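PDB 4BQN: capsular polysaccharide biosynthesis protein from Burkholderia pseudomallei, which binds coenzyme A and probably acts as an acetyltransferase in the biosynthesis of the bacterial capsular polysaccharide. Local coordinates for residues 156-159 / 160-164; 200-204 / 205-209; 290-293 / 294-298. The protein carries 1 engineered substitution. All blocks are in the same frame, centred on the assembly; numbering follows the deposited sequence. Where two conformers were deposited one is given.

Contact 1 of 3, residues 156-159 / 160-164. With COA (coenzyme A), chain C.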
loop_
_atom_site.group_PDB
_atom_site.type_symbol
_atom_site.label_atom_id
_atom_site.label_comp_id
_atom_site.label_asym_id
_atom_site.label_seq_id
_atom_site.Cartn_x
_atom_site.Cartn_y
_atom_site.Cartn_z
ATOM N N ILE A 156 -15.680 7.221 3.700
ATOM C CA ILE A 156 -14.387 6.538 3.701
ATOM C C ILE A 156 -13.751 6.626 2.323
ATOM O O ILE A 156 -12.594 7.020 2.203
ATOM C CB ILE A 156 -14.535 5.078 4.154
ATOM C CG1 ILE A 156 -14.937 5.022 5.638
ATOM C CG2 ILE A 156 -13.232 4.317 3.929
ATOM C CD1 ILE A 156 -15.530 3.686 6.068
ATOM N N GLU A 157 -14.509 6.263 1.281
ATOM C CA GLU A 157 -13.970 6.250 -0.080
ATOM C C GLU A 157 -13.567 7.643 -0.537
ATOM O O GLU A 157 -12.524 7.802 -1.179
ATOM C CB GLU A 157 -14.938 5.640 -1.062
ATOM C CG GLU A 157 -15.047 4.148 -0.858
ATOM C CD GLU A 157 -15.936 3.458 -1.858
ATOM O OE1 GLU A 157 -16.543 4.146 -2.710
ATOM O OE2 GLU A 157 -16.042 2.217 -1.780
ATOM N N SER A 158 -14.379 8.650 -0.211
ATOM C CA SER A 158 -14.058 10.039 -0.584
ATOM C C SER A 158 -12.716 10.462 0.015
ATOM O O SER A 158 -11.897 11.076 -0.670
ATOM C CB SER A 158 -15.170 11.011 -0.167
ATOM O OG SER A 158 -14.866 12.334 -0.584
ATOM N N TRP A 159 -12.485 10.111 1.280
ATOM C CA TRP A 159 -11.239 10.441 1.942
ATOM C C TRP A 159 -10.076 9.686 1.289
ATOM O O TRP A 159 -9.011 10.267 1.047
ATOM C CB TRP A 159 -11.329 10.149 3.436
ATOM C CG TRP A 159 -10.085 10.432 4.175
ATOM C CD1 TRP A 159 -9.691 11.632 4.706
ATOM C CD2 TRP A 159 -9.058 9.483 4.511
ATOM N NE1 TRP A 159 -8.469 11.491 5.328
ATOM C CE2 TRP A 159 -8.065 10.182 5.232
ATOM C CE3 TRP A 159 -8.889 8.113 4.271
ATOM C CZ2 TRP A 159 -6.904 9.553 5.720
ATOM C CZ3 TRP A 159 -7.735 7.483 4.760
ATOM C CH2 TRP A 159 -6.756 8.210 5.469
ATOM N N CYS A 160 -10.267 8.393 1.009
ATOM C CA CYS A 160 -9.213 7.618 0.356
ATOM C C CYS A 160 -8.812 8.216 -0.994
ATOM O O CYS A 160 -7.621 8.291 -1.314
ATOM C CB CYS A 160 -9.633 6.159 0.162
ATOM S SG CYS A 160 -9.817 5.234 1.708
ATOM N N VAL A 161 -9.789 8.670 -1.775
ATOM C CA VAL A 161 -9.493 9.305 -3.050
ATOM C C VAL A 161 -8.758 10.618 -2.820
ATOM O O VAL A 161 -7.758 10.883 -3.498
ATOM C CB VAL A 161 -10.775 9.576 -3.854
ATOM C CG1 VAL A 161 -10.502 10.530 -5.023
ATOM C CG2 VAL A 161 -11.335 8.256 -4.339
ATOM N N ASP A 162 -9.229 11.435 -1.875
ATOM C CA ASP A 162 -8.580 12.725 -1.605
ATOM C C ASP A 162 -7.121 12.583 -1.175
ATOM O O ASP A 162 -6.281 13.403 -1.535
ATOM C CB ASP A 162 -9.330 13.516 -0.540
ATOM C CG ASP A 162 -10.677 14.011 -1.014
ATOM O OD1 ASP A 162 -10.957 13.955 -2.230
ATOM O OD2 ASP A 162 -11.456 14.456 -0.152
ATOM N N GLU A 163 -6.818 11.552 -0.383
ATOM C CA GLU A 163 -5.427 11.320 0.026
ATOM C C GLU A 163 -4.516 11.046 -1.174
ATOM O O GLU A 163 -3.358 11.481 -1.199
ATOM C CB GLU A 163 -5.343 10.154 1.006
ATOM C CG GLU A 163 -5.915 10.480 2.377
ATOM C CD GLU A 163 -5.156 11.590 3.088
ATOM O OE1 GLU A 163 -3.913 11.528 3.193
ATOM O OE2 GLU A 163 -5.799 12.531 3.556
ATOM N N LEU A 164 -5.023 10.294 -2.148
ATOM C CA LEU A 164 -4.281 10.059 -3.382
ATOM C C LEU A 164 -4.150 11.335 -4.210
ATOM O O LEU A 164 -3.071 11.653 -4.690
ATOM C CB LEU A 164 -4.929 8.938 -4.195
ATOM C CG LEU A 164 -4.892 7.532 -3.573
ATOM C CD1 LEU A 164 -5.654 6.546 -4.435
ATOM C CD2 LEU A 164 -3.452 7.061 -3.392
HETATM N N1A COA C . -3.563 7.691 2.633
HETATM C C2A COA C . -3.219 7.679 3.946
HETATM N N3A COA C . -1.952 7.509 4.361
HETATM C C4A COA C . -0.964 7.382 3.447
HETATM C C5A COA C . -1.264 7.397 2.020
HETATM C C6A COA C . -2.660 7.565 1.639
HETATM N N6A COA C . -3.007 7.578 0.336
HETATM N N7A COA C . -0.104 7.243 1.339
HETATM C C8A COA C . 0.877 7.149 2.272
HETATM N N9A COA C . 0.355 7.205 3.518
HETATM C C1B COA C . 1.065 7.192 4.804
HETATM C C2B COA C . 2.312 6.328 4.855
HETATM O O2B COA C . 1.974 4.981 5.191
HETATM C C3B COA C . 3.085 7.050 5.947
HETATM O O3B COA C . 2.482 6.679 7.201
HETATM P P3B COA C . 3.171 7.001 8.618
HETATM O O7A COA C . 2.285 6.281 9.603
HETATM O O8A COA C . 4.549 6.404 8.509
HETATM O O9A COA C . 3.168 8.504 8.763
HETATM C C4B COA C . 2.772 8.521 5.678
HETATM O O4B COA C . 1.531 8.534 4.970
HETATM C C5B COA C . 3.842 9.253 4.867
HETATM O O5B COA C . 4.027 8.524 3.659
HETATM P P1A COA C . 4.111 9.239 2.244
HETATM O O1A COA C . 4.147 8.138 1.225
HETATM O O2A COA C . 3.039 10.278 2.105
HETATM O O3A COA C . 5.490 10.047 2.228
HETATM P P2A COA C . 7.044 9.666 2.418
HETATM O O4A COA C . 7.517 10.343 3.680
HETATM O O5A COA C . 7.708 10.052 1.125
HETATM O O6A COA C . 7.117 8.092 2.638
HETATM C CBP COA C . 7.052 5.723 2.265
HETATM C CCP COA C . 7.136 7.094 1.597
HETATM C CDP COA C . 7.062 4.622 1.212
HETATM C CEP COA C . 8.301 5.537 3.110
HETATM C CAP COA C . 5.759 5.690 3.121
HETATM O OAP COA C . 4.613 5.665 2.268
HETATM C C9P COA C . 5.613 4.575 4.144
HETATM O O9P COA C . 6.115 4.685 5.255
HETATM N N8P COA C . 4.873 3.509 3.820
HETATM C C7P COA C . 4.622 2.423 4.758
HETATM C C6P COA C . 5.794 1.484 4.984
HETATM C C5P COA C . 6.139 0.836 3.670
HETATM O O5P COA C . 6.957 1.336 2.913
HETATM N N4P COA C . 5.497 -0.288 3.412
HETATM C C3P COA C . 5.716 -1.018 2.195
HETATM C C2P COA C . 4.406 -1.187 1.462
HETATM S S1P COA C . 4.769 -1.516 -0.217
HETATM O O HOH W 1 -13.045 12.648 -2.985
HETATM O O HOH W 2 -13.341 13.437 1.480
HETATM O O HOH W 3 -8.157 13.118 2.412
HETATM O O HOH W 4 -5.629 13.320 6.106
#
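Glu163 lies across the indole of Trp159, one turn earlier on helix 153-167, and the adenine of coenzyme A lies against the same side of the helix. Its CB is directed at the adenine: Glu163 CB comes 3.4 Å from N1A of the coenzyme, so a methylene approaches the base from above its plane, with Glu163 OE1 also over it, 3.9 Å from N1A. The next carbon turns to the tryptophan. Glu163 CG stands 3.7 Å from the centroid of the six-membered ring of Trp159, only 16° off the ring normal, a CH-pi contact over the face. A bend at the second torsion (chi2 -63°) then keeps the chain close to the indole, with Glu163 CD 3.8 Å from Trp159 CZ2 and the carboxylate plane 27° from that of the ring.

At the tip the two oxygens part company. Glu163 OE1 forms a salt bridge with Arg167, itself a ligand of the coenzyme. Glu163 OE2 accepts bonds from two waters, each 2.7 Å away; one of them also donates to Trp159 O, while the other is weakly bonded to Trp159 NE1. The indole has further neighbours: Cys160 SG approaches the edge of its six-membered ring, 4.0 Å from Trp159 CE3, and Trp301 meets it edge-to-face. The backbone bond from Glu163 N to Trp159 O, 2.9 Å, ties the two residues together.

Trp159 CH2, Glu163 CB and Leu164 CD2 thus line the base by packing. The salt bridge from OE1 to Arg167 probably orients both the carboxylate over the adenine and the arginine that binds the coenzyme.

Contact 2 of 3, residues 200-204 / 205-209. With COA (coenzyme A), chain C.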
loop_
_atom_site.group_PDB
_atom_site.type_symbol
_atom_site.label_atom_id
_atom_site.label_comp_id
_atom_site.label_asym_id
_atom_site.label_seq_id
_atom_site.Cartn_x
_atom_site.Cartn_y
_atom_site.Cartn_z
ATOM N N ASN A 200 -1.527 -1.061 1.631
ATOM C CA ASN A 200 -0.418 -0.694 0.732
ATOM C C ASN A 200 0.150 -1.877 -0.058
ATOM O O ASN A 200 1.246 -1.797 -0.624
ATOM C CB ASN A 200 0.659 0.091 1.503
ATOM C CG ASN A 200 1.148 -0.670 2.718
ATOM O OD1 ASN A 200 1.109 -1.895 2.719
ATOM N ND2 ASN A 200 1.562 0.045 3.761
ATOM N N HIS A 201 -0.634 -2.950 -0.153
ATOM C CA HIS A 201 -0.276 -4.088 -0.997
ATOM C C HIS A 201 -1.342 -4.347 -2.058
ATOM O O HIS A 201 -2.293 -5.094 -1.827
ATOM C CB HIS A 201 -0.077 -5.365 -0.173
ATOM C CG HIS A 201 1.180 -5.384 0.644
ATOM N ND1 HIS A 201 1.489 -6.445 1.465
ATOM C CD2 HIS A 201 2.188 -4.487 0.793
ATOM C CE1 HIS A 201 2.646 -6.218 2.061
ATOM N NE2 HIS A 201 3.097 -5.041 1.666
ATOM N N PRO A 202 -1.190 -3.722 -3.232
ATOM C CA PRO A 202 -2.065 -4.006 -4.381
ATOM C C PRO A 202 -2.114 -5.484 -4.731
ATOM O O PRO A 202 -1.099 -6.189 -4.629
ATOM C CB PRO A 202 -1.401 -3.212 -5.516
ATOM C CG PRO A 202 -0.762 -2.063 -4.803
ATOM C CD PRO A 202 -0.251 -2.619 -3.504
ATOM N N THR A 203 -3.283 -5.936 -5.158
ATOM C CA THR A 203 -3.435 -7.268 -5.716
ATOM C C THR A 203 -2.910 -7.279 -7.155
ATOM O O THR A 203 -2.643 -6.235 -7.759
ATOM C CB THR A 203 -4.908 -7.695 -5.760
ATOM O OG1 THR A 203 -5.613 -6.811 -6.641
ATOM C CG2 THR A 203 -5.555 -7.658 -4.356
ATOM N N ALA A 204 -2.805 -8.475 -7.726
ATOM C CA ALA A 204 -2.390 -8.640 -9.118
ATOM C C ALA A 204 -3.107 -7.721 -10.096
ATOM O O ALA A 204 -2.472 -7.139 -10.980
ATOM C CB ALA A 204 -2.585 -10.078 -9.560
ATOM N N ALA A 205 -4.428 -7.627 -9.967
ATOM C CA ALA A 205 -5.211 -6.832 -10.922
ATOM C C ALA A 205 -4.743 -5.376 -10.901
ATOM O O ALA A 205 -4.592 -4.735 -11.949
ATOM C CB ALA A 205 -6.689 -6.919 -10.586
ATOM N N LEU A 206 -4.512 -4.837 -9.711
ATOM C CA LEU A 206 -4.048 -3.458 -9.603
ATOM C C LEU A 206 -2.588 -3.293 -10.066
ATOM O O LEU A 206 -2.258 -2.295 -10.719
ATOM C CB LEU A 206 -4.271 -2.887 -8.203
ATOM C CG LEU A 206 -3.961 -1.386 -8.074
ATOM C CD1 LEU A 206 -4.767 -0.561 -9.072
ATOM C CD2 LEU A 206 -4.207 -0.930 -6.651
ATOM N N MET A 207 -1.725 -4.264 -9.751
ATOM C CA MET A 207 -0.359 -4.218 -10.250
ATOM C C MET A 207 -0.322 -4.247 -11.775
ATOM O O MET A 207 0.493 -3.542 -12.378
ATOM C CB MET A 207 0.472 -5.375 -9.673
ATOM C CG MET A 207 0.786 -5.234 -8.180
ATOM S SD MET A 207 1.538 -3.674 -7.673
ATOM C CE MET A 207 2.972 -3.621 -8.754
ATOM N N ARG A 208 -1.167 -5.071 -12.401
ATOM C CA ARG A 208 -1.243 -5.073 -13.866
ATOM C C ARG A 208 -1.670 -3.703 -14.371
ATOM O O ARG A 208 -1.130 -3.199 -15.360
ATOM C CB ARG A 208 -2.195 -6.135 -14.378
ATOM C CG ARG A 208 -1.679 -7.551 -14.183
ATOM C CD ARG A 208 -2.518 -8.539 -14.972
ATOM N NE ARG A 208 -3.917 -8.589 -14.557
ATOM C CZ ARG A 208 -4.415 -9.428 -13.645
ATOM N NH1 ARG A 208 -3.616 -10.263 -12.975
ATOM N NH2 ARG A 208 -5.715 -9.408 -13.370
ATOM N N GLU A 209 -2.658 -3.103 -13.709
ATOM C CA GLU A 209 -3.172 -1.820 -14.176
ATOM C C GLU A 209 -2.098 -0.729 -14.128
ATOM O O GLU A 209 -1.913 0.009 -15.106
ATOM C CB GLU A 209 -4.424 -1.384 -13.400
ATOM C CG GLU A 209 -5.242 -0.353 -14.160
ATOM C CD GLU A 209 -5.848 -0.905 -15.444
ATOM O OE1 GLU A 209 -6.202 -2.109 -15.493
ATOM O OE2 GLU A 209 -5.965 -0.143 -16.426
HETATM N N1A COA C . -3.563 7.691 2.633
HETATM C C2A COA C . -3.219 7.679 3.946
HETATM N N3A COA C . -1.952 7.509 4.361
HETATM C C4A COA C . -0.964 7.382 3.447
HETATM C C5A COA C . -1.264 7.397 2.020
HETATM C C6A COA C . -2.660 7.565 1.639
HETATM N N6A COA C . -3.007 7.578 0.336
HETATM N N7A COA C . -0.104 7.243 1.339
HETATM C C8A COA C . 0.877 7.149 2.272
HETATM N N9A COA C . 0.355 7.205 3.518
HETATM C C1B COA C . 1.065 7.192 4.804
HETATM C C2B COA C . 2.312 6.328 4.855
HETATM O O2B COA C . 1.974 4.981 5.191
HETATM C C3B COA C . 3.085 7.050 5.947
HETATM O O3B COA C . 2.482 6.679 7.201
HETATM P P3B COA C . 3.171 7.001 8.618
HETATM O O7A COA C . 2.285 6.281 9.603
HETATM O O8A COA C . 4.549 6.404 8.509
HETATM O O9A COA C . 3.168 8.504 8.763
HETATM C C4B COA C . 2.772 8.521 5.678
HETATM O O4B COA C . 1.531 8.534 4.970
HETATM C C5B COA C . 3.842 9.253 4.867
HETATM O O5B COA C . 4.027 8.524 3.659
HETATM P P1A COA C . 4.111 9.239 2.244
HETATM O O1A COA C . 4.147 8.138 1.225
HETATM O O2A COA C . 3.039 10.278 2.105
HETATM O O3A COA C . 5.490 10.047 2.228
HETATM P P2A COA C . 7.044 9.666 2.418
HETATM O O4A COA C . 7.517 10.343 3.680
HETATM O O5A COA C . 7.708 10.052 1.125
HETATM O O6A COA C . 7.117 8.092 2.638
HETATM C CBP COA C . 7.052 5.723 2.265
HETATM C CCP COA C . 7.136 7.094 1.597
HETATM C CDP COA C . 7.062 4.622 1.212
HETATM C CEP COA C . 8.301 5.537 3.110
HETATM C CAP COA C . 5.759 5.690 3.121
HETATM O OAP COA C . 4.613 5.665 2.268
HETATM C C9P COA C . 5.613 4.575 4.144
HETATM O O9P COA C . 6.115 4.685 5.255
HETATM N N8P COA C . 4.873 3.509 3.820
HETATM C C7P COA C . 4.622 2.423 4.758
HETATM C C6P COA C . 5.794 1.484 4.984
HETATM C C5P COA C . 6.139 0.836 3.670
HETATM O O5P COA C . 6.957 1.336 2.913
HETATM N N4P COA C . 5.497 -0.288 3.412
HETATM C C3P COA C . 5.716 -1.018 2.195
HETATM C C2P COA C . 4.406 -1.187 1.462
HETATM S S1P COA C . 4.769 -1.516 -0.217
#
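Ala204 O is gripped by Arg208 N at 2.8 Å, with an N-H...O angle of 165°. Beside it, Met207 N donates to Thr203 O at 2.9 Å, and the two bonds together start helix 204-217. Thr203 occupies the N-cap. Its OG1 sits between the backbone N and the carbonyl carbon (chi1 63°), turned to the first turn, yet its hydrogen bond goes to Arg194 O, which anchors the cap to another part of the chain.

Just before the cap, Pro202 packs against the side chains of the turn. Pro202 CB touches Met207 SD at 3.7 Å and Leu206 CD2 at 3.8 Å, wedged between a thioether and a methyl. The Pro202-Met207 pair joins the residue preceding the N-cap to the fourth residue of the helix, which is the hydrophobic staple. The bend at chi2 of Met207 (-53°) sets its sulfur beside the proline, and beyond this pair Met207 packs on helix 15-24. On another side of the turn, the guanidinium of Arg208 lies with one face over the Ala204 backbone, its NH1 3.6 Å from Ala204 CB.

The segment leading into the cap reaches the coenzyme. Asn200 CG is 3.5 Å from C2P in the pantetheine arm, while Asn200 OD1 is held by the hydroxyl of Tyr120 and Asn200 O by Gln15 NE2; the edge of the His201 ring also faces C2P. Staple and cap probably help to steady the chain immediately downstream, and the thiol end of coenzyme A meets Asn200 and His201 through van der Waals contact.

Contact 3 of 3, residues 290-293 / 294-298. With COA (coenzyme A), chain C.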
loop_
_atom_site.group_PDB
_atom_site.type_symbol
_atom_site.label_atom_id
_atom_site.label_comp_id
_atom_site.label_asym_id
_atom_site.label_seq_id
_atom_site.Cartn_x
_atom_site.Cartn_y
_atom_site.Cartn_z
ATOM N N ALA A 290 -1.757 7.432 22.101
ATOM C CA ALA A 290 -1.160 8.362 21.142
ATOM C C ALA A 290 -1.298 7.834 19.714
ATOM O O ALA A 290 -1.591 8.581 18.781
ATOM C CB ALA A 290 0.295 8.633 21.472
ATOM N N PHE A 291 -1.089 6.532 19.551
ATOM C CA PHE A 291 -1.238 5.886 18.246
ATOM C C PHE A 291 -2.680 6.015 17.747
ATOM O O PHE A 291 -2.929 6.444 16.606
ATOM C CB PHE A 291 -0.827 4.403 18.337
ATOM C CG PHE A 291 -1.219 3.586 17.138
ATOM C CD1 PHE A 291 -0.664 3.851 15.887
ATOM C CD2 PHE A 291 -2.115 2.530 17.254
ATOM C CE1 PHE A 291 -1.024 3.096 14.778
ATOM C CE2 PHE A 291 -2.474 1.770 16.146
ATOM C CZ PHE A 291 -1.925 2.051 14.910
ATOM N N PHE A 292 -3.639 5.666 18.604
ATOM C CA PHE A 292 -5.024 5.727 18.186
ATOM C C PHE A 292 -5.412 7.158 17.824
ATOM O O PHE A 292 -6.094 7.375 16.815
ATOM C CB PHE A 292 -5.971 5.200 19.259
ATOM C CG PHE A 292 -7.409 5.254 18.839
ATOM C CD1 PHE A 292 -7.873 4.416 17.831
ATOM C CD2 PHE A 292 -8.288 6.163 19.415
ATOM C CE1 PHE A 292 -9.192 4.475 17.405
ATOM C CE2 PHE A 292 -9.610 6.222 19.002
ATOM C CZ PHE A 292 -10.068 5.368 17.999
ATOM N N ASP A 293 -4.981 8.130 18.623
ATOM C CA ASP A 293 -5.306 9.530 18.337
ATOM C C ASP A 293 -4.751 9.962 16.984
ATOM O O ASP A 293 -5.397 10.700 16.230
ATOM C CB ASP A 293 -4.750 10.458 19.425
ATOM C CG ASP A 293 -5.527 10.396 20.733
ATOM O OD1 ASP A 293 -6.606 9.762 20.797
ATOM O OD2 ASP A 293 -5.040 11.007 21.713
ATOM N N ARG A 294 -3.531 9.531 16.683
ATOM C CA ARG A 294 -2.906 9.877 15.414
ATOM C C ARG A 294 -3.678 9.291 14.231
ATOM O O ARG A 294 -3.925 9.982 13.242
ATOM C CB ARG A 294 -1.447 9.411 15.392
ATOM C CG ARG A 294 -0.658 9.879 14.175
ATOM C CD ARG A 294 0.795 9.490 14.337
ATOM N NE ARG A 294 1.674 10.039 13.306
ATOM C CZ ARG A 294 1.973 9.420 12.172
ATOM N NH1 ARG A 294 1.447 8.235 11.896
ATOM N NH2 ARG A 294 2.800 9.992 11.311
ATOM N N VAL A 295 -4.087 8.026 14.337
ATOM C CA VAL A 295 -4.889 7.391 13.281
ATOM C C VAL A 295 -6.265 8.066 13.156
ATOM O O VAL A 295 -6.731 8.365 12.050
ATOM C CB VAL A 295 -5.054 5.876 13.539
ATOM C CG1 VAL A 295 -5.993 5.236 12.511
ATOM C CG2 VAL A 295 -3.696 5.197 13.486
ATOM N N ALA A 296 -6.913 8.313 14.291
ATOM C CA ALA A 296 -8.300 8.761 14.284
ATOM C C ALA A 296 -8.463 10.212 13.872
ATOM O O ALA A 296 -9.560 10.621 13.468
ATOM C CB ALA A 296 -8.915 8.542 15.659
ATOM N N ALA A 297 -7.384 10.989 13.969
ATOM C CA ALA A 297 -7.488 12.443 13.846
ATOM C C ALA A 297 -8.148 12.859 12.538
ATOM O O ALA A 297 -8.977 13.773 12.524
ATOM C CB ALA A 297 -6.120 13.096 13.973
ATOM N N ASN A 298 -7.794 12.189 11.444
ATOM C CA ASN A 298 -8.349 12.534 10.134
ATOM C C ASN A 298 -9.224 11.432 9.559
ATOM O O ASN A 298 -9.511 11.416 8.359
ATOM C CB ASN A 298 -7.221 12.899 9.162
ATOM C CG ASN A 298 -6.352 14.030 9.677
ATOM O OD1 ASN A 298 -5.157 13.853 9.919
ATOM N ND2 ASN A 298 -6.955 15.194 9.869
HETATM N N1A COA C . -3.563 7.691 2.633
HETATM C C2A COA C . -3.219 7.679 3.946
HETATM N N3A COA C . -1.952 7.509 4.361
HETATM C C4A COA C . -0.964 7.382 3.447
HETATM C C5A COA C . -1.264 7.397 2.020
HETATM C C6A COA C . -2.660 7.565 1.639
HETATM N N6A COA C . -3.007 7.578 0.336
HETATM N N7A COA C . -0.104 7.243 1.339
HETATM C C8A COA C . 0.877 7.149 2.272
HETATM N N9A COA C . 0.355 7.205 3.518
HETATM C C1B COA C . 1.065 7.192 4.804
HETATM C C2B COA C . 2.312 6.328 4.855
HETATM O O2B COA C . 1.974 4.981 5.191
HETATM C C3B COA C . 3.085 7.050 5.947
HETATM O O3B COA C . 2.482 6.679 7.201
HETATM P P3B COA C . 3.171 7.001 8.618
HETATM O O7A COA C . 2.285 6.281 9.603
HETATM O O8A COA C . 4.549 6.404 8.509
HETATM O O9A COA C . 3.168 8.504 8.763
HETATM C C4B COA C . 2.772 8.521 5.678
HETATM O O4B COA C . 1.531 8.534 4.970
HETATM C C5B COA C . 3.842 9.253 4.867
HETATM O O5B COA C . 4.027 8.524 3.659
HETATM P P1A COA C . 4.111 9.239 2.244
HETATM O O1A COA C . 4.147 8.138 1.225
HETATM O O2A COA C . 3.039 10.278 2.105
HETATM O O3A COA C . 5.490 10.047 2.228
HETATM P P2A COA C . 7.044 9.666 2.418
HETATM O O4A COA C . 7.517 10.343 3.680
HETATM O O5A COA C . 7.708 10.052 1.125
HETATM O O6A COA C . 7.117 8.092 2.638
HETATM C CBP COA C . 7.052 5.723 2.265
HETATM C CCP COA C . 7.136 7.094 1.597
HETATM C CDP COA C . 7.062 4.622 1.212
HETATM C CEP COA C . 8.301 5.537 3.110
HETATM C CAP COA C . 5.759 5.690 3.121
HETATM O OAP COA C . 4.613 5.665 2.268
HETATM C C9P COA C . 5.613 4.575 4.144
HETATM O O9P COA C . 6.115 4.685 5.255
HETATM N N8P COA C . 4.873 3.509 3.820
HETATM C C7P COA C . 4.622 2.423 4.758
HETATM C C6P COA C . 5.794 1.484 4.984
HETATM C C5P COA C . 6.139 0.836 3.670
HETATM O O5P COA C . 6.957 1.336 2.913
HETATM N N4P COA C . 5.497 -0.288 3.412
HETATM C C3P COA C . 5.716 -1.018 2.195
HETATM C C2P COA C . 4.406 -1.187 1.462
HETATM S S1P COA C . 4.769 -1.516 -0.217
#
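Arg294 extends from helix 285-296, its backbone N bonded to Ala290 O one turn back, and reaches the 3'-phosphate of coenzyme A in a bidentate guanidinium-phosphate grip. Two nearly straight hydrogen bonds form it: Arg294 NH1 donates to O7A of the coenzyme at 3.1 Å, and Arg294 NH2 donates to O9A at 3.0 Å. The phosphorus lies at the edge of the guanidinium and in its plane, so the paired N-H groups address two oxygens of one phosphate together. Opposite charges should reinforce both bonds, and gripping two oxygens should limit rotation of the phosphate about its ester bond.

The reach depends on a stretched side chain. With CG placed opposite the backbone N (chi1 -173°) and the chain extended as far as NE, the charged group is carried well clear of the helix. Tyr111 adds a cation-pi contact to the arginine, and the same tyrosine is touched by Phe291.

Further out, two phenylalanines wedge this helix between its neighbours. Val295 CG2 sits over a face of the Phe291 ring, 4.1 Å from the centroid and 28° off the normal; the two side chains run alongside one another and pack on helix 123-130. Ala296 CB lies over a face of Phe292, toward its rim, 17° off the ring normal, where Phe292 faces helix 300-310. Asp293 strengthens that second junction through a salt bridge from OD1 to Arg303. The arginine thus projects from a helix that packs through its phenylalanines on two others. The backbone repeats the pairing of the side chains: Val295 N donates to Phe291 O at 3.0 Å, and Ala296 N to Phe292 O at 2.8 Å.

Overall arrangement
Coenzyme A unites three local contacts that follow one another along the chain. Contact 1 lies against the adenine, contact 2 meets the pantetheine arm near its thiol, and contact 3 holds the 3'-phosphate. Their centres are about 18 Å apart for contacts 1 and 2, about 17 Å for 1 and 3, and about 27 Å for 2 and 3. Contacts 1 and 3 also touch directly, Trp159 NE1 packing 3.2 Å from Asn298 O, whereas contact 2 stays about 8 Å from contact 1 between nearest atoms. Cys14, a covalent site for coenzyme A, has its side chain about 6 Å from that of Pro202, which puts contact 2 beside the thiol end of the pocket.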